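Local coordinates for actin-binding protein (Saccharomyces cerevisiae, PDB 1HQZ) that binds actin filaments through this N-terminal cofilin-homology domain and regulates actin assembly by the ARP2/3 complex, recruiting that complex to the sides of existing filaments, at residues V71-I82 / L131-A139. Numbering follows the deposited sequence.
Sequences VSPPGSDVEKII and LLMKISNAA
Helix 131-136 lies over the start of strand 80-82 at an axis separation of 9.3 Å and an angle of 127°, with Ile135 set against Val71, Pro73, Lys80 and Ile82. In this ADF-homology (cofilin-like) fold the C-terminal helix thus packs on the central mixed sheet where the loop joining antiparallel strands 65-71 and 80-86 leaves it, and Val116 of strand 116-120 also touches Ile135. Branched Ile135 suits the central place because its two arms work separately: CG2, anti to the backbone N, meets Pro73 CD at 3.7 Å and also Lys80 CB, while CD1 reaches Val71 CB and Ile82 CG2. Val71 CG1 meets Leu132 CD2 at 3.8 Å, the two side chains crossing at about a right angle, and Phe52 of helix 52-56 touches both. Pro73, a rigid ring, lays CB 3.5 Å from Leu132 O and CG against Ser136 CB. The side chains of Lys80 and Ile135 run past each other in opposite directions; the lysine, extended beyond CG, passes CD close to Ile135 O before NZ reaches it. Replacement by alanine would keep the CB contact but would probably leave Ile135 O without its side-chain donor and open a gap beside Ala138 CB. Lys80 NZ donates to Ile135 O at 3.2 Å, in the carbonyl plane with a C=O...N angle of 150°, and that oxygen also accepts from Ala138 N.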
loop_
_atom_site.group_PDB
_atom_site.type_symbol
_atom_site.label_atom_id
_atom_site.label_comp_id
_atom_site.label_asym_id
_atom_site.label_seq_id
_atom_site.Cartn_x
_atom_site.Cartn_y
_atom_site.Cartn_z
ATOM N N VAL A 71 -7.447 0.793 8.501
ATOM C CA VAL A 71 -8.655 1.600 8.516
ATOM C C VAL A 71 -9.846 0.952 9.201
ATOM O O VAL A 71 -9.998 -0.275 9.209
ATOM C CB VAL A 71 -9.100 1.946 7.076
ATOM C CG1 VAL A 71 -10.044 3.123 7.099
ATOM C CG2 VAL A 71 -7.884 2.227 6.195
ATOM N N SER A 72 -10.690 1.805 9.770
ATOM C CA SER A 72 -11.912 1.373 10.428
ATOM C C SER A 72 -13.040 2.107 9.717
ATOM O O SER A 72 -13.243 3.303 9.922
ATOM C CB SER A 72 -11.909 1.748 11.905
ATOM O OG SER A 72 -13.162 1.443 12.489
ATOM N N PRO A 73 -13.781 1.400 8.856
ATOM C CA PRO A 73 -14.881 2.034 8.131
ATOM C C PRO A 73 -15.924 2.547 9.106
ATOM O O PRO A 73 -16.119 1.967 10.174
ATOM C CB PRO A 73 -15.413 0.902 7.263
ATOM C CG PRO A 73 -15.204 -0.289 8.138
ATOM C CD PRO A 73 -13.803 -0.061 8.664
ATOM N N PRO A 74 -16.590 3.658 8.766
ATOM C CA PRO A 74 -17.616 4.198 9.661
ATOM C C PRO A 74 -18.747 3.177 9.743
ATOM O O PRO A 74 -19.320 2.798 8.723
ATOM C CB PRO A 74 -18.038 5.486 8.959
ATOM C CG PRO A 74 -16.790 5.897 8.233
ATOM C CD PRO A 74 -16.334 4.583 7.650
ATOM N N GLY A 75 -19.052 2.725 10.953
ATOM C CA GLY A 75 -20.099 1.735 11.128
ATOM C C GLY A 75 -19.685 0.700 12.156
ATOM O O GLY A 75 -20.525 -0.043 12.672
ATOM N N SER A 76 -18.385 0.643 12.449
ATOM C CA SER A 76 -17.851 -0.291 13.442
ATOM C C SER A 76 -16.494 0.180 13.960
ATOM O O SER A 76 -15.905 1.128 13.436
ATOM C CB SER A 76 -17.695 -1.694 12.852
ATOM O OG SER A 76 -16.518 -1.788 12.068
ATOM N N ASP A 77 -16.005 -0.488 14.995
ATOM C CA ASP A 77 -14.716 -0.147 15.585
ATOM C C ASP A 77 -13.653 -1.132 15.117
ATOM O O ASP A 77 -12.495 -1.059 15.542
ATOM C CB ASP A 77 -14.805 -0.176 17.116
ATOM C CG ASP A 77 -15.480 1.059 17.688
ATOM O OD1 ASP A 77 -15.710 1.083 18.918
ATOM O OD2 ASP A 77 -15.773 2.003 16.915
ATOM N N VAL A 78 -14.051 -2.058 14.249
ATOM C CA VAL A 78 -13.116 -3.046 13.733
ATOM C C VAL A 78 -12.128 -2.338 12.811
ATOM O O VAL A 78 -12.514 -1.527 11.965
ATOM C CB VAL A 78 -13.839 -4.180 12.957
ATOM C CG1 VAL A 78 -14.347 -3.667 11.618
ATOM C CG2 VAL A 78 -12.894 -5.362 12.762
ATOM N N GLU A 79 -10.849 -2.626 13.012
ATOM C CA GLU A 79 -9.787 -2.032 12.216
ATOM C C GLU A 79 -9.278 -3.090 11.255
ATOM O O GLU A 79 -8.939 -4.196 11.667
ATOM C CB GLU A 79 -8.640 -1.587 13.117
ATOM C CG GLU A 79 -8.970 -0.464 14.086
ATOM C CD GLU A 79 -8.906 0.900 13.441
ATOM O OE1 GLU A 79 -8.413 0.993 12.300
ATOM O OE2 GLU A 79 -9.337 1.880 14.079
ATOM N N LYS A 80 -9.230 -2.756 9.974
ATOM C CA LYS A 80 -8.752 -3.704 8.986
ATOM C C LYS A 80 -7.607 -3.149 8.153
ATOM O O LYS A 80 -7.381 -1.942 8.092
ATOM C CB LYS A 80 -9.912 -4.156 8.102
ATOM C CG LYS A 80 -10.936 -4.984 8.876
ATOM C CD LYS A 80 -12.119 -5.356 8.020
ATOM C CE LYS A 80 -13.137 -6.122 8.837
ATOM N NZ LYS A 80 -14.419 -6.281 8.102
ATOM N N ILE A 81 -6.874 -4.050 7.523
ATOM C CA ILE A 81 -5.729 -3.656 6.728
ATOM C C ILE A 81 -5.982 -3.777 5.229
ATOM O O ILE A 81 -6.484 -4.804 4.736
ATOM C CB ILE A 81 -4.474 -4.504 7.110
ATOM C CG1 ILE A 81 -3.936 -4.119 8.496
ATOM C CG2 ILE A 81 -3.349 -4.223 6.146
ATOM C CD1 ILE A 81 -4.927 -4.102 9.602
ATOM N N ILE A 82 -5.644 -2.718 4.503
ATOM C CA ILE A 82 -5.802 -2.734 3.059
ATOM C C ILE A 82 -4.434 -2.474 2.424
ATOM O O ILE A 82 -3.629 -1.700 2.943
ATOM C CB ILE A 82 -6.830 -1.668 2.580
ATOM C CG1 ILE A 82 -6.889 -1.660 1.049
ATOM C CG2 ILE A 82 -6.462 -0.290 3.121
ATOM C CD1 ILE A 82 -7.997 -0.785 0.451
ATOM N N LEU A 131 -13.751 2.032 -1.298
ATOM C CA LEU A 131 -12.790 1.250 -0.534
ATOM C C LEU A 131 -13.255 0.973 0.890
ATOM O O LEU A 131 -13.020 -0.118 1.423
ATOM C CB LEU A 131 -11.425 1.952 -0.523
ATOM C CG LEU A 131 -10.706 2.071 -1.878
ATOM C CD1 LEU A 131 -9.424 2.863 -1.709
ATOM C CD2 LEU A 131 -10.396 0.697 -2.429
ATOM N N LEU A 132 -13.909 1.949 1.514
ATOM C CA LEU A 132 -14.385 1.749 2.875
ATOM C C LEU A 132 -15.428 0.634 2.875
ATOM O O LEU A 132 -15.611 -0.069 3.872
ATOM C CB LEU A 132 -14.978 3.051 3.438
ATOM C CG LEU A 132 -13.976 4.183 3.714
ATOM C CD1 LEU A 132 -14.707 5.395 4.247
ATOM C CD2 LEU A 132 -12.932 3.722 4.721
ATOM N N MET A 133 -16.097 0.464 1.738
ATOM C CA MET A 133 -17.110 -0.576 1.590
ATOM C C MET A 133 -16.438 -1.936 1.468
ATOM O O MET A 133 -16.865 -2.909 2.093
ATOM C CB MET A 133 -17.952 -0.326 0.346
ATOM C CG MET A 133 -19.031 -1.355 0.150
ATOM S SD MET A 133 -19.833 -1.152 -1.433
ATOM C CE MET A 133 -18.721 -2.143 -2.480
ATOM N N LYS A 134 -15.391 -1.998 0.649
ATOM C CA LYS A 134 -14.643 -3.238 0.460
ATOM C C LYS A 134 -14.025 -3.671 1.784
ATOM O O LYS A 134 -13.979 -4.860 2.105
ATOM C CB LYS A 134 -13.539 -3.047 -0.584
ATOM C CG LYS A 134 -14.061 -2.829 -1.984
ATOM C CD LYS A 134 -12.943 -2.903 -3.006
ATOM C CE LYS A 134 -13.471 -2.744 -4.423
ATOM N NZ LYS A 134 -12.447 -3.198 -5.412
ATOM N N ILE A 135 -13.558 -2.693 2.555
ATOM C CA ILE A 135 -12.939 -2.965 3.846
ATOM C C ILE A 135 -13.989 -3.528 4.800
ATOM O O ILE A 135 -13.743 -4.498 5.524
ATOM C CB ILE A 135 -12.300 -1.670 4.414
ATOM C CG1 ILE A 135 -11.029 -1.347 3.623
ATOM C CG2 ILE A 135 -11.999 -1.820 5.894
ATOM C CD1 ILE A 135 -10.385 -0.045 3.994
ATOM N N SER A 136 -15.168 -2.928 4.782
ATOM C CA SER A 136 -16.250 -3.373 5.636
ATOM C C SER A 136 -16.727 -4.790 5.297
ATOM O O SER A 136 -17.073 -5.546 6.202
ATOM C CB SER A 136 -17.416 -2.389 5.553
ATOM O OG SER A 136 -18.500 -2.844 6.341
ATOM N N ASN A 137 -16.731 -5.152 4.013
ATOM C CA ASN A 137 -17.156 -6.490 3.578
ATOM C C ASN A 137 -16.024 -7.532 3.539
ATOM O O ASN A 137 -16.216 -8.656 3.060
ATOM C CB ASN A 137 -17.789 -6.432 2.183
ATOM C CG ASN A 137 -19.110 -5.690 2.169
ATOM O OD1 ASN A 137 -19.907 -5.804 3.100
ATOM N ND2 ASN A 137 -19.355 -4.934 1.104
ATOM N N ALA A 138 -14.853 -7.167 4.043
ATOM C CA ALA A 138 -13.707 -8.070 4.017
ATOM C C ALA A 138 -13.791 -9.250 4.983
ATOM O O ALA A 138 -14.416 -9.160 6.039
ATOM C CB ALA A 138 -12.435 -7.280 4.290
ATOM N N ALA A 139 -13.152 -10.357 4.606
ATOM C CA ALA A 139 -13.099 -11.555 5.448
ATOM C C ALA A 139 -11.858 -11.432 6.349
ATOM O O ALA A 139 -11.322 -10.336 6.517
ATOM C CB ALA A 139 -13.000 -12.810 4.580
#